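PDB 2GK4: conserved hypothetical protein from Streptococcus pneumoniae, which is of unknown function but probably joins phosphopantothenate to cysteine, a step of coenzyme A synthesis. Local coordinates for residues K5-S10 and Q83-L88; T69-L74 and K139-I144; Y101-E106 and H123-S128; T154-G159 and Q183-I188; V164-D169 and A189-Q194. All blocks are in the same frame, centred on the assembly; numbering follows the deposited sequence. Where two conformers were deposited one is given.

Contact 1 of 5, residues K5-S10 and Q83-L88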
# COMPACT_ATOMS: atom_id res chain seq x y z
N LYS A 5 -21.64 -23.61 4.03
CA LYS A 5 -20.30 -23.10 4.17
C LYS A 5 -20.30 -21.70 3.59
O LYS A 5 -20.90 -21.47 2.52
CB LYS A 5 -19.32 -23.97 3.39
CG LYS A 5 -19.17 -25.41 3.92
CD LYS A 5 -18.13 -26.14 3.09
CE LYS A 5 -17.93 -27.58 3.53
NZ LYS A 5 -16.90 -28.25 2.68
N ILE A 6 -19.66 -20.77 4.28
CA ILE A 6 -19.70 -19.36 3.90
C ILE A 6 -18.34 -18.87 3.40
O ILE A 6 -17.34 -19.00 4.10
CB ILE A 6 -20.14 -18.46 5.09
CG1 ILE A 6 -21.26 -19.11 5.91
CG2 ILE A 6 -20.50 -17.06 4.59
CD1 ILE A 6 -22.59 -19.16 5.26
N LEU A 7 -18.32 -18.27 2.21
CA LEU A 7 -17.13 -17.64 1.68
C LEU A 7 -17.25 -16.14 1.91
O LEU A 7 -18.28 -15.53 1.63
CB LEU A 7 -17.03 -17.95 0.16
CG LEU A 7 -15.79 -17.51 -0.64
CD1 LEU A 7 -14.50 -18.17 -0.11
CD2 LEU A 7 -16.04 -17.89 -2.10
N VAL A 8 -16.21 -15.55 2.47
CA VAL A 8 -16.23 -14.14 2.80
C VAL A 8 -15.01 -13.49 2.20
O VAL A 8 -13.91 -14.09 2.19
CB VAL A 8 -16.28 -13.89 4.36
CG1 VAL A 8 -16.27 -12.40 4.67
CG2 VAL A 8 -17.49 -14.60 5.04
N THR A 9 -15.17 -12.27 1.66
CA THR A 9 -13.99 -11.51 1.28
C THR A 9 -13.91 -10.23 2.09
O THR A 9 -14.95 -9.63 2.47
CB THR A 9 -13.93 -11.13 -0.24
OG1 THR A 9 -14.91 -10.12 -0.53
CG2 THR A 9 -14.19 -12.37 -1.17
N SER A 10 -12.70 -9.81 2.41
CA SER A 10 -12.52 -8.52 3.05
C SER A 10 -11.18 -7.87 2.70
O SER A 10 -10.26 -8.52 2.20
CB SER A 10 -12.61 -8.68 4.58
OG SER A 10 -11.39 -9.22 5.07
N GLN A 83 -17.72 -22.60 -6.31
CA GLN A 83 -18.50 -23.84 -6.49
C GLN A 83 -18.66 -24.62 -5.18
O GLN A 83 -19.56 -25.46 -5.06
CB GLN A 83 -17.81 -24.72 -7.54
CG GLN A 83 -16.41 -25.20 -7.10
CD GLN A 83 -15.60 -25.85 -8.19
OE1 GLN A 83 -16.13 -26.54 -9.06
NE2 GLN A 83 -14.27 -25.66 -8.13
N ASP A 84 -17.79 -24.35 -4.21
CA ASP A 84 -17.71 -25.14 -2.98
C ASP A 84 -18.44 -24.54 -1.79
O ASP A 84 -18.54 -25.19 -0.72
CB ASP A 84 -16.25 -25.35 -2.60
CG ASP A 84 -15.53 -26.32 -3.52
OD1 ASP A 84 -16.17 -27.24 -4.10
OD2 ASP A 84 -14.31 -26.15 -3.68
N TYR A 85 -18.94 -23.31 -1.95
CA TYR A 85 -19.59 -22.56 -0.85
C TYR A 85 -21.04 -22.28 -1.19
O TYR A 85 -21.39 -22.21 -2.37
CB TYR A 85 -18.79 -21.27 -0.49
CG TYR A 85 -17.46 -21.68 0.14
CD1 TYR A 85 -16.39 -22.06 -0.66
CD2 TYR A 85 -17.33 -21.77 1.52
CE1 TYR A 85 -15.19 -22.50 -0.09
CE2 TYR A 85 -16.13 -22.23 2.11
CZ TYR A 85 -15.07 -22.59 1.29
OH TYR A 85 -13.88 -23.06 1.85
N GLN A 86 -21.87 -22.10 -0.17
CA GLN A 86 -23.30 -21.88 -0.36
C GLN A 86 -23.70 -20.39 -0.24
O GLN A 86 -24.79 -19.96 -0.66
CB GLN A 86 -24.09 -22.70 0.65
CG GLN A 86 -24.06 -24.22 0.39
CD GLN A 86 -22.68 -24.81 0.57
OE1 GLN A 86 -22.10 -24.72 1.66
NE2 GLN A 86 -22.14 -25.39 -0.50
N VAL A 87 -22.79 -19.61 0.33
CA VAL A 87 -22.99 -18.17 0.46
C VAL A 87 -21.67 -17.48 0.19
O VAL A 87 -20.62 -17.96 0.62
CB VAL A 87 -23.46 -17.79 1.90
CG1 VAL A 87 -23.60 -16.25 2.05
CG2 VAL A 87 -24.74 -18.52 2.24
N LEU A 88 -21.74 -16.35 -0.53
CA LEU A 88 -20.57 -15.44 -0.69
C LEU A 88 -20.95 -14.05 -0.14
O LEU A 88 -21.91 -13.43 -0.59
CB LEU A 88 -20.14 -15.34 -2.17
CG LEU A 88 -19.14 -14.21 -2.49
CD1 LEU A 88 -17.82 -14.37 -1.66
CD2 LEU A 88 -18.84 -14.18 -3.98
O HOH W 1 -18.14 -27.81 -0.34
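Strand 5-9 runs parallel to the start of strand 87-90, with Ile6 bridged to Val87 and Leu7 to Leu88. The bond from Leu7 N to Val87 O measures 2.8 Å. Gln86, just before the strand pairing, holds Lys5 twice. Its backbone N donates to Lys5 O at 2.9 Å. Its side chain is bent (chi2 66°, which turns CD aside), and OE1 accepts from Lys5 N at 2.7 Å. That bond is nearly straight (171°) and lies in the amide carbonyl plane. Beside it, the ring of Tyr85 packs on the first strand. Leu7 CD1 sits over one face, Ile6 N lies in plane at the edge, and Lys5 CB comes obliquely to within 3.5 Å of Tyr85 CD2. Ile6 and Val87 lie side by side on one face of the sheet, with Ile6 CD1 3.7 Å from Val87 CB. Leu7 and Leu88 do the same on the other face, where Met78 of helix 71-81 touches both. At the surface a water donates to Asp84 O and is weakly bonded to Lys5 NZ. Neighbouring strands 5-9 and 87-90, with the helix packed on the sheet, are the central pairing of a Rossmann-like fold.

Contact 2 of 5, residues T69-L74 and K139-I144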
# COMPACT_ATOMS: atom_id res chain seq x y z
N THR A 69 -3.20 -10.79 -3.04
CA THR A 69 -2.56 -9.49 -3.24
C THR A 69 -3.39 -8.63 -4.17
O THR A 69 -3.89 -7.57 -3.76
CB THR A 69 -1.11 -9.65 -3.75
OG1 THR A 69 -0.35 -10.37 -2.77
CG2 THR A 69 -0.46 -8.26 -3.94
N ASN A 70 -3.59 -9.08 -5.41
CA ASN A 70 -4.19 -8.22 -6.47
C ASN A 70 -5.48 -8.79 -7.05
O ASN A 70 -5.96 -9.86 -6.60
CB ASN A 70 -3.17 -7.91 -7.58
CG ASN A 70 -2.70 -9.15 -8.34
OD1 ASN A 70 -3.30 -10.22 -8.26
ND2 ASN A 70 -1.62 -8.99 -9.09
N THR A 71 -6.06 -8.10 -8.02
CA THR A 71 -7.36 -8.55 -8.57
C THR A 71 -7.22 -9.87 -9.30
O THR A 71 -8.11 -10.73 -9.20
CB THR A 71 -8.04 -7.52 -9.47
OG1 THR A 71 -7.18 -7.17 -10.57
CG2 THR A 71 -8.44 -6.29 -8.67
N LYS A 72 -6.11 -10.06 -10.02
CA LYS A 72 -5.87 -11.37 -10.66
C LYS A 72 -5.98 -12.51 -9.62
O LYS A 72 -6.61 -13.52 -9.90
CB LYS A 72 -4.51 -11.42 -11.37
CG LYS A 72 -4.23 -12.72 -12.14
CD LYS A 72 -2.90 -12.62 -12.93
CE LYS A 72 -3.10 -12.16 -14.41
NZ LYS A 72 -3.70 -10.80 -14.58
N ASP A 73 -5.32 -12.34 -8.47
CA ASP A 73 -5.38 -13.32 -7.36
C ASP A 73 -6.83 -13.54 -6.94
O ASP A 73 -7.24 -14.70 -6.70
CB ASP A 73 -4.58 -12.86 -6.12
CG ASP A 73 -3.09 -12.73 -6.34
OD1 ASP A 73 -2.54 -13.26 -7.34
OD2 ASP A 73 -2.44 -12.05 -5.48
N LEU A 74 -7.61 -12.46 -6.85
CA LEU A 74 -9.01 -12.58 -6.41
C LEU A 74 -9.83 -13.38 -7.43
O LEU A 74 -10.61 -14.27 -7.08
CB LEU A 74 -9.65 -11.21 -6.17
CG LEU A 74 -11.15 -11.32 -5.80
CD1 LEU A 74 -11.33 -12.05 -4.46
CD2 LEU A 74 -11.74 -9.97 -5.74
N LYS A 139 -5.49 0.37 -16.86
CA LYS A 139 -6.69 -0.17 -17.58
C LYS A 139 -7.69 -0.79 -16.58
O LYS A 139 -7.32 -1.11 -15.45
CB LYS A 139 -6.26 -1.23 -18.58
CG LYS A 139 -5.79 -2.56 -17.96
CD LYS A 139 -5.32 -3.58 -19.00
CE LYS A 139 -5.13 -4.95 -18.37
NZ LYS A 139 -4.56 -5.91 -19.40
N LYS A 140 -8.94 -0.99 -17.01
CA LYS A 140 -9.89 -1.74 -16.19
C LYS A 140 -9.42 -3.14 -15.79
O LYS A 140 -8.83 -3.90 -16.60
CB LYS A 140 -11.24 -1.85 -16.88
CG LYS A 140 -12.06 -0.59 -16.79
CD LYS A 140 -13.50 -0.87 -17.24
CE LYS A 140 -14.25 0.44 -17.47
NZ LYS A 140 -15.43 0.25 -18.37
N THR A 141 -9.71 -3.49 -14.54
CA THR A 141 -9.49 -4.86 -14.07
C THR A 141 -10.60 -5.76 -14.63
O THR A 141 -11.64 -5.25 -15.07
CB THR A 141 -9.55 -4.90 -12.54
OG1 THR A 141 -10.68 -4.13 -12.11
CG2 THR A 141 -8.26 -4.30 -11.96
N PRO A 142 -10.38 -7.09 -14.59
CA PRO A 142 -11.40 -8.06 -15.10
C PRO A 142 -12.66 -8.04 -14.26
O PRO A 142 -12.60 -7.82 -13.03
CB PRO A 142 -10.74 -9.42 -14.88
CG PRO A 142 -9.68 -9.18 -13.77
CD PRO A 142 -9.18 -7.78 -14.09
N LYS A 143 -13.81 -8.26 -14.90
CA LYS A 143 -15.03 -8.48 -14.13
C LYS A 143 -14.82 -9.77 -13.33
O LYS A 143 -14.12 -10.68 -13.79
CB LYS A 143 -16.29 -8.55 -15.02
CG LYS A 143 -16.27 -9.56 -16.16
CD LYS A 143 -17.64 -9.65 -16.84
CE LYS A 143 -18.47 -10.83 -16.30
NZ LYS A 143 -19.85 -10.95 -16.87
N ILE A 144 -15.35 -9.79 -12.12
CA ILE A 144 -15.22 -10.94 -11.23
C ILE A 144 -16.57 -11.28 -10.61
O ILE A 144 -17.10 -12.37 -10.82
CB ILE A 144 -14.16 -10.71 -10.09
CG1 ILE A 144 -12.77 -10.54 -10.67
CG2 ILE A 144 -14.14 -11.89 -9.11
CD1 ILE A 144 -11.67 -10.10 -9.62
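Thr71 and Thr141 cross at about a right angle where the first turn of helix 71-81, closed by a capping box of Asn70 and Asp73, meets the loop after strand 133-140. Thr141 points its methyl at the helix: CG2 is 3.4 Å from Thr71 OG1 and 3.8 Å from Thr71 CG2. Thr71 was modelled in two conformers, so these distances hold for one of them. The hydroxyl of Thr141 is bonded to Ser95 O. Pro142 CD adds a looser contact to Thr71 OG1. Further along, Ile144 reaches into the helix side with CD1, which is anti to its CA (chi2 172°). CD1 meets Thr71 O at 3.6 Å and Leu74 CD2 at 3.9 Å; the Leu74 and Ile144 side chains cross obliquely. Leu75 and Met78 of the same helix also touch Ile144, so the loop is packed against the helix by apolar side chains. On the strand side, the backbone of Lys140 is hydrogen-bonded to the second subunit. In the capping box, Asp73 N donates to Asn70 OD1 at 2.9 Å. In return, Asp73 OD2 takes Asn70 N from above the carboxylate plane, and Thr69 N on its anti lone pair at 2.8 Å.

Contact 3 of 5, residues Y101-E106 and H123-S128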
# COMPACT_ATOMS: atom_id res chain seq x y z
N TYR A 101 1.41 1.12 -17.71
CA TYR A 101 2.62 1.78 -18.19
C TYR A 101 2.87 3.05 -17.41
O TYR A 101 1.96 3.86 -17.23
CB TYR A 101 2.46 2.10 -19.67
CG TYR A 101 3.69 2.66 -20.35
CD1 TYR A 101 3.71 3.97 -20.80
CD2 TYR A 101 4.81 1.86 -20.58
CE1 TYR A 101 4.84 4.49 -21.47
CE2 TYR A 101 5.94 2.37 -21.25
CZ TYR A 101 5.95 3.69 -21.68
OH TYR A 101 7.05 4.21 -22.36
N MSE A 102 4.10 3.22 -16.95
CA MSE A 102 4.49 4.35 -16.14
C MSE A 102 5.63 5.07 -16.85
O MSE A 102 6.62 4.45 -17.23
CB MSE A 102 4.98 3.85 -14.78
CG MSE A 102 5.79 4.84 -13.94
SE MSE A 102 4.66 5.77 -12.70
CE MSE A 102 4.18 7.02 -13.64
N THR A 103 5.49 6.37 -17.05
CA THR A 103 6.50 7.12 -17.81
C THR A 103 6.62 8.58 -17.34
O THR A 103 5.90 9.00 -16.45
CB THR A 103 6.23 7.03 -19.35
OG1 THR A 103 7.40 7.41 -20.08
CG2 THR A 103 5.06 7.92 -19.76
N GLY A 104 7.53 9.33 -17.96
CA GLY A 104 7.71 10.77 -17.66
C GLY A 104 6.71 11.62 -18.43
O GLY A 104 6.21 11.21 -19.48
N LEU A 105 6.38 12.79 -17.89
CA LEU A 105 5.43 13.69 -18.56
C LEU A 105 5.85 14.05 -20.00
O LEU A 105 4.98 14.18 -20.87
CB LEU A 105 5.24 14.98 -17.74
CG LEU A 105 4.16 15.96 -18.23
CD1 LEU A 105 2.77 15.38 -18.10
CD2 LEU A 105 4.27 17.29 -17.46
N GLU A 106 7.15 14.21 -20.22
CA GLU A 106 7.68 14.59 -21.53
C GLU A 106 7.34 13.58 -22.64
O GLU A 106 6.91 13.98 -23.72
CB GLU A 106 9.20 14.84 -21.45
CG GLU A 106 9.93 13.91 -20.48
CD GLU A 106 10.08 14.48 -19.06
OE1 GLU A 106 10.94 15.38 -18.87
OE2 GLU A 106 9.36 14.00 -18.14
N HIS A 123 9.53 -1.42 -19.30
CA HIS A 123 10.95 -1.43 -19.69
C HIS A 123 11.25 -0.57 -20.93
O HIS A 123 12.42 -0.33 -21.24
CB HIS A 123 11.47 -2.87 -19.89
CG HIS A 123 10.75 -3.63 -20.96
ND1 HIS A 123 10.97 -3.42 -22.31
CD2 HIS A 123 9.83 -4.62 -20.89
CE1 HIS A 123 10.21 -4.24 -23.01
NE2 HIS A 123 9.50 -4.97 -22.17
N GLN A 124 10.20 -0.12 -21.62
CA GLN A 124 10.34 0.76 -22.78
C GLN A 124 10.33 2.25 -22.37
O GLN A 124 10.65 3.12 -23.19
CB GLN A 124 9.20 0.52 -23.77
CG GLN A 124 9.00 -0.92 -24.21
CD GLN A 124 7.91 -1.06 -25.26
OE1 GLN A 124 6.88 -1.68 -25.02
NE2 GLN A 124 8.14 -0.48 -26.44
N ALA A 125 9.96 2.52 -21.13
CA ALA A 125 9.64 3.88 -20.69
C ALA A 125 10.82 4.83 -20.58
O ALA A 125 11.92 4.44 -20.17
CB ALA A 125 8.88 3.84 -19.39
N LYS A 126 10.58 6.07 -20.98
CA LYS A 126 11.53 7.17 -20.77
C LYS A 126 11.19 7.88 -19.45
O LYS A 126 10.37 8.80 -19.42
CB LYS A 126 11.45 8.15 -21.95
CG LYS A 126 11.36 7.47 -23.31
CD LYS A 126 11.44 8.48 -24.44
CE LYS A 126 11.35 7.79 -25.78
NZ LYS A 126 11.70 8.73 -26.88
N ILE A 127 11.83 7.41 -18.38
CA ILE A 127 11.60 7.87 -17.00
C ILE A 127 12.93 8.13 -16.30
O ILE A 127 13.86 7.34 -16.42
CB ILE A 127 10.90 6.79 -16.11
CG1 ILE A 127 10.95 5.41 -16.77
CG2 ILE A 127 9.48 7.21 -15.73
CD1 ILE A 127 11.00 4.25 -15.78
N SER A 128 12.99 9.24 -15.55
CA SER A 128 14.19 9.63 -14.81
C SER A 128 13.82 10.34 -13.50
O SER A 128 12.73 10.91 -13.38
CB SER A 128 15.07 10.57 -15.65
OG SER A 128 15.13 10.15 -17.00
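Tyr101 lays the phenol end of its ring against Ala125. Its OH is 3.1 Å from Ala125 CA and 3.5 Å from CB of the same residue, while CZ is 3.7 Å from that CB. The polar partner of the hydroxyl is Glu107 OE1, and Phe117 meets the ring with nearly parallel planes. The methyl of Ala125 also meets Met102 O, 3.2 Å from Ala125 CB. Met102 is present as selenomethionine. Further on, Gly104 N donates to Lys126 O at 3.2 Å. The N-H...O angle is 143° and the donor stands 38° above the carbonyl plane, so this bond is bent. Gly104 is the N-cap residue of helix 105-110, and the loop meets the chain where strand gives way to helix. Ile127 CG2 rests against the backbone there, 3.6 Å from Thr103 C. In the second subunit, Leu138 packs on Met102 and Leu114 on Leu105. The loop thus folds back on strand 97-104, one half of the two-stranded antiparallel arm with 133-140. That arm reaches away from the Rossmann-like core and takes part in the dimer.

Contact 4 of 5, residues T154-G159 and Q183-I188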
# COMPACT_ATOMS: atom_id res chain seq x y z
N THR A 154 -26.41 -21.49 -7.86
CA THR A 154 -27.24 -21.57 -6.67
C THR A 154 -26.64 -20.89 -5.44
O THR A 154 -27.26 -20.87 -4.37
CB THR A 154 -27.58 -23.02 -6.28
OG1 THR A 154 -26.38 -23.76 -6.08
CG2 THR A 154 -28.46 -23.72 -7.35
N ILE A 155 -25.45 -20.33 -5.55
CA ILE A 155 -24.85 -19.64 -4.40
C ILE A 155 -25.67 -18.39 -4.02
O ILE A 155 -26.27 -17.73 -4.88
CB ILE A 155 -23.35 -19.30 -4.65
CG1 ILE A 155 -22.62 -19.09 -3.30
CG2 ILE A 155 -23.20 -18.10 -5.61
CD1 ILE A 155 -21.14 -18.81 -3.45
N HIS A 156 -25.77 -18.09 -2.72
CA HIS A 156 -26.41 -16.85 -2.29
C HIS A 156 -25.35 -15.75 -2.29
O HIS A 156 -24.39 -15.83 -1.53
CB HIS A 156 -27.01 -17.05 -0.91
CG HIS A 156 -28.10 -18.08 -0.88
ND1 HIS A 156 -29.27 -17.93 -1.60
CD2 HIS A 156 -28.18 -19.29 -0.28
CE1 HIS A 156 -30.03 -19.00 -1.42
NE2 HIS A 156 -29.39 -19.84 -0.62
N LEU A 157 -25.51 -14.77 -3.19
CA LEU A 157 -24.50 -13.73 -3.38
C LEU A 157 -24.88 -12.45 -2.66
O LEU A 157 -25.90 -11.83 -2.97
CB LEU A 157 -24.30 -13.43 -4.85
CG LEU A 157 -23.43 -12.25 -5.26
CD1 LEU A 157 -22.03 -12.35 -4.61
CD2 LEU A 157 -23.33 -12.26 -6.82
N ILE A 158 -24.02 -12.03 -1.75
CA ILE A 158 -24.23 -10.82 -1.01
C ILE A 158 -23.08 -9.89 -1.30
O ILE A 158 -21.90 -10.24 -1.12
CB ILE A 158 -24.35 -11.07 0.52
CG1 ILE A 158 -25.58 -11.94 0.79
CG2 ILE A 158 -24.42 -9.71 1.24
CD1 ILE A 158 -25.50 -12.81 2.02
N GLY A 159 -23.40 -8.71 -1.81
CA GLY A 159 -22.36 -7.71 -2.08
C GLY A 159 -22.57 -6.44 -1.28
O GLY A 159 -23.55 -6.33 -0.51
N GLN A 183 -26.61 -10.47 -10.50
CA GLN A 183 -27.57 -11.45 -10.00
C GLN A 183 -27.35 -11.69 -8.51
O GLN A 183 -27.48 -12.82 -8.00
CB GLN A 183 -27.46 -12.77 -10.75
CG GLN A 183 -27.46 -12.62 -12.24
CD GLN A 183 -27.25 -13.95 -12.93
OE1 GLN A 183 -28.03 -14.89 -12.73
NE2 GLN A 183 -26.21 -14.03 -13.76
N ALA A 184 -27.02 -10.61 -7.80
CA ALA A 184 -26.83 -10.69 -6.38
C ALA A 184 -28.19 -10.77 -5.76
O ALA A 184 -29.20 -10.30 -6.34
CB ALA A 184 -26.04 -9.47 -5.84
N ASP A 185 -28.19 -11.34 -4.57
CA ASP A 185 -29.36 -11.60 -3.82
C ASP A 185 -29.66 -10.38 -2.91
O ASP A 185 -30.81 -9.98 -2.71
CB ASP A 185 -29.08 -12.89 -3.07
CG ASP A 185 -29.03 -14.12 -4.01
OD1 ASP A 185 -27.99 -14.45 -4.72
OD2 ASP A 185 -30.09 -14.76 -4.04
N LEU A 186 -28.58 -9.75 -2.46
CA LEU A 186 -28.62 -8.70 -1.46
C LEU A 186 -27.41 -7.83 -1.71
O LEU A 186 -26.31 -8.35 -1.92
CB LEU A 186 -28.53 -9.31 -0.06
CG LEU A 186 -28.28 -8.36 1.12
CD1 LEU A 186 -29.48 -7.39 1.26
CD2 LEU A 186 -28.09 -9.18 2.42
N ILE A 187 -27.63 -6.51 -1.71
CA ILE A 187 -26.52 -5.55 -1.69
C ILE A 187 -26.65 -4.67 -0.45
O ILE A 187 -27.69 -4.01 -0.23
CB ILE A 187 -26.49 -4.63 -2.97
CG1 ILE A 187 -26.21 -5.42 -4.26
CG2 ILE A 187 -25.46 -3.56 -2.83
CD1 ILE A 187 -24.86 -6.12 -4.32
N ILE A 188 -25.60 -4.64 0.36
CA ILE A 188 -25.55 -3.79 1.54
C ILE A 188 -24.90 -2.46 1.14
O ILE A 188 -23.68 -2.39 0.87
CB ILE A 188 -24.85 -4.50 2.69
CG1 ILE A 188 -25.61 -5.80 3.06
CG2 ILE A 188 -24.68 -3.58 3.93
CD1 ILE A 188 -24.88 -6.69 3.99
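Asp185 holds Leu157 from both its side chain and its backbone. Leu157 N donates to Asp185 OD1 at 2.9 Å, an almost straight bond that reaches the carboxylate from 47° above its plane. Asp185 N returns a bond to Leu157 O at 2.8 Å. Asp185 has two deposited conformers, so the carboxylate bond describes one of them. The parallel ladder continues from Gly159 N to Leu186 O and from Ile188 N to Gly159 O, the latter at 2.8 Å. Ile187 bends CD1 back over Gly159 (chi2 -62°), to 3.7 Å from Gly159 CA, so the glycine is packed by its neighbour's side chain. On the other face, the side chains of Ile158 and Leu186 cross at a slant, Ile158 CG2 to Leu186 CD2 3.9 Å. Leu157 CG sits 3.9 Å from Ala184 CB. The ring of His156 has Asp185 OD2 at its edge, with ring and carboxylate planes 78° apart; the His156 ring also stacks with that of Tyr230. Behind these lie the layers that position them. Leu223 of helix 216-228 touches Ile158 and Leu186, and helix 168-182 packs on Ile187. That helix ends in a Schellman motif at Gln183. It is the crossover of a beta-alpha-beta unit, and the contact pairs its two parallel strands. The acidic group takes the place of a backbone carbonyl at the ladder's start, and Lys149, a long and weak ion pair, may ease its charge.

Contact 5 of 5, residues V164-D169 and A189-Q194; sequences VDVTED and ANDLTQ
The beta-alpha-beta unit of strand 156-163, helix 168-182 and strand 186-191 is tied at its end by Asp191, which grips the loop of Asp165 and Val166. Asp165 N donates to Asp191 OD1 at 2.9 Å, on the syn side and 31° out of the carboxylate plane. Val166 N donates to Asp191 OD2 at 3.0 Å, from above that plane. The carboxylate thus takes two successive backbone N-H groups, one on each oxygen. The same OD1 also accepts from Thr193 N at 2.9 Å, an Asx turn that follows the strand. Thr193 N and Asp165 N come to OD1 from opposite faces of its plane. Around this polar centre, Val164 and Leu192 lie side by side, with Val164 CG2 4.0 Å from Leu192 CB. Thr193 CG2 stands 4.0 Å from Asp165 CB. Ser19 of the second subunit packs on both Val164 and Leu192.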
# COMPACT_ATOMS: atom_id res chain seq x y z
N VAL A 164 -20.11 8.02 -1.67
CA VAL A 164 -19.66 9.12 -0.81
C VAL A 164 -20.57 10.34 -1.01
O VAL A 164 -20.63 10.89 -2.12
CB VAL A 164 -18.18 9.50 -1.08
CG1 VAL A 164 -17.70 10.48 0.00
CG2 VAL A 164 -17.24 8.25 -1.08
N ASP A 165 -21.27 10.74 0.05
CA ASP A 165 -22.08 11.96 0.12
C ASP A 165 -23.23 11.95 -0.89
O ASP A 165 -23.32 12.81 -1.76
CB ASP A 165 -21.23 13.23 -0.04
CG ASP A 165 -21.82 14.43 0.70
OD1 ASP A 165 -22.92 14.32 1.28
OD2 ASP A 165 -21.17 15.50 0.69
N VAL A 166 -24.11 10.95 -0.76
CA VAL A 166 -25.24 10.79 -1.67
C VAL A 166 -26.55 10.68 -0.86
O VAL A 166 -26.53 10.41 0.35
CB VAL A 166 -25.04 9.52 -2.54
CG1 VAL A 166 -23.79 9.67 -3.46
CG2 VAL A 166 -24.89 8.26 -1.65
N THR A 167 -27.69 10.84 -1.53
CA THR A 167 -28.96 10.61 -0.83
C THR A 167 -29.14 9.10 -0.66
O THR A 167 -28.57 8.30 -1.42
CB THR A 167 -30.18 11.12 -1.60
OG1 THR A 167 -30.32 10.38 -2.82
CG2 THR A 167 -30.03 12.61 -1.89
N GLU A 168 -29.95 8.71 0.32
CA GLU A 168 -30.25 7.28 0.45
C GLU A 168 -31.03 6.73 -0.73
O GLU A 168 -30.84 5.59 -1.08
CB GLU A 168 -30.93 6.98 1.80
CG GLU A 168 -30.01 7.33 2.96
CD GLU A 168 -30.47 6.75 4.29
OE1 GLU A 168 -31.70 6.51 4.48
OE2 GLU A 168 -29.59 6.57 5.16
N ASP A 169 -31.89 7.52 -1.37
CA ASP A 169 -32.60 7.03 -2.54
C ASP A 169 -31.61 6.75 -3.70
O ASP A 169 -31.79 5.79 -4.46
CB ASP A 169 -33.71 8.01 -2.97
CG ASP A 169 -34.95 7.94 -2.07
OD1 ASP A 169 -35.15 6.91 -1.40
OD2 ASP A 169 -35.74 8.91 -2.05
N ALA A 189 -25.73 -1.44 1.04
CA ALA A 189 -25.29 -0.14 0.54
C ALA A 189 -24.99 0.79 1.71
O ALA A 189 -25.67 0.76 2.72
CB ALA A 189 -26.36 0.47 -0.37
N ASN A 190 -23.94 1.59 1.57
CA ASN A 190 -23.57 2.53 2.62
C ASN A 190 -22.84 3.74 2.08
O ASN A 190 -22.31 3.70 0.96
CB ASN A 190 -22.82 1.82 3.76
CG ASN A 190 -21.49 1.12 3.32
OD1 ASN A 190 -20.58 1.01 4.13
ND2 ASN A 190 -21.41 0.60 2.10
N ASP A 191 -22.84 4.81 2.88
CA ASP A 191 -22.31 6.10 2.50
C ASP A 191 -21.15 6.33 3.46
O ASP A 191 -21.29 6.19 4.69
CB ASP A 191 -23.40 7.18 2.66
CG ASP A 191 -22.98 8.56 2.17
OD1 ASP A 191 -21.77 8.91 2.23
OD2 ASP A 191 -23.90 9.31 1.75
N LEU A 192 -19.98 6.61 2.89
CA LEU A 192 -18.79 6.86 3.67
C LEU A 192 -19.02 7.91 4.76
O LEU A 192 -18.42 7.83 5.84
CB LEU A 192 -17.66 7.33 2.75
CG LEU A 192 -16.28 7.44 3.43
CD1 LEU A 192 -15.78 6.06 3.90
CD2 LEU A 192 -15.32 8.03 2.42
N THR A 193 -19.87 8.89 4.46
CA THR A 193 -20.07 10.03 5.36
C THR A 193 -21.01 9.66 6.51
O THR A 193 -21.21 10.46 7.41
CB THR A 193 -20.63 11.28 4.61
OG1 THR A 193 -21.99 11.04 4.22
CG2 THR A 193 -19.79 11.63 3.39
N GLN A 194 -21.55 8.44 6.51
CA GLN A 194 -22.45 8.02 7.58
C GLN A 194 -21.84 6.87 8.38
O GLN A 194 -22.54 6.12 9.09
CB GLN A 194 -23.85 7.69 7.01
CG GLN A 194 -24.48 8.90 6.28
CD GLN A 194 -24.84 10.10 7.20
OE1 GLN A 194 -24.81 11.27 6.76
NE2 GLN A 194 -25.17 9.81 8.44

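In the fold
From the N terminus, contact 1 brings strand 5-9 beside strand 87-90 and closes the first loop. Contact 2 starts within that loop, at residues 69-74, and ends beyond it at 139-144, so the two cross. Contact 3 is nested inside the loop closed by contact 2. It lies in the protruding arm, about 24 Å from contact 2 between centres. Contact 4 follows in series and is joined to contact 1 by the neighbouring strands 87-90 and 156-163. Contact 5 crosses contact 4, as their segments alternate along the chain; both use strand 186-191. Contacts 1, 4 and 5 belong to the main sheet; contacts 2, 3 and 5 touch the second subunit.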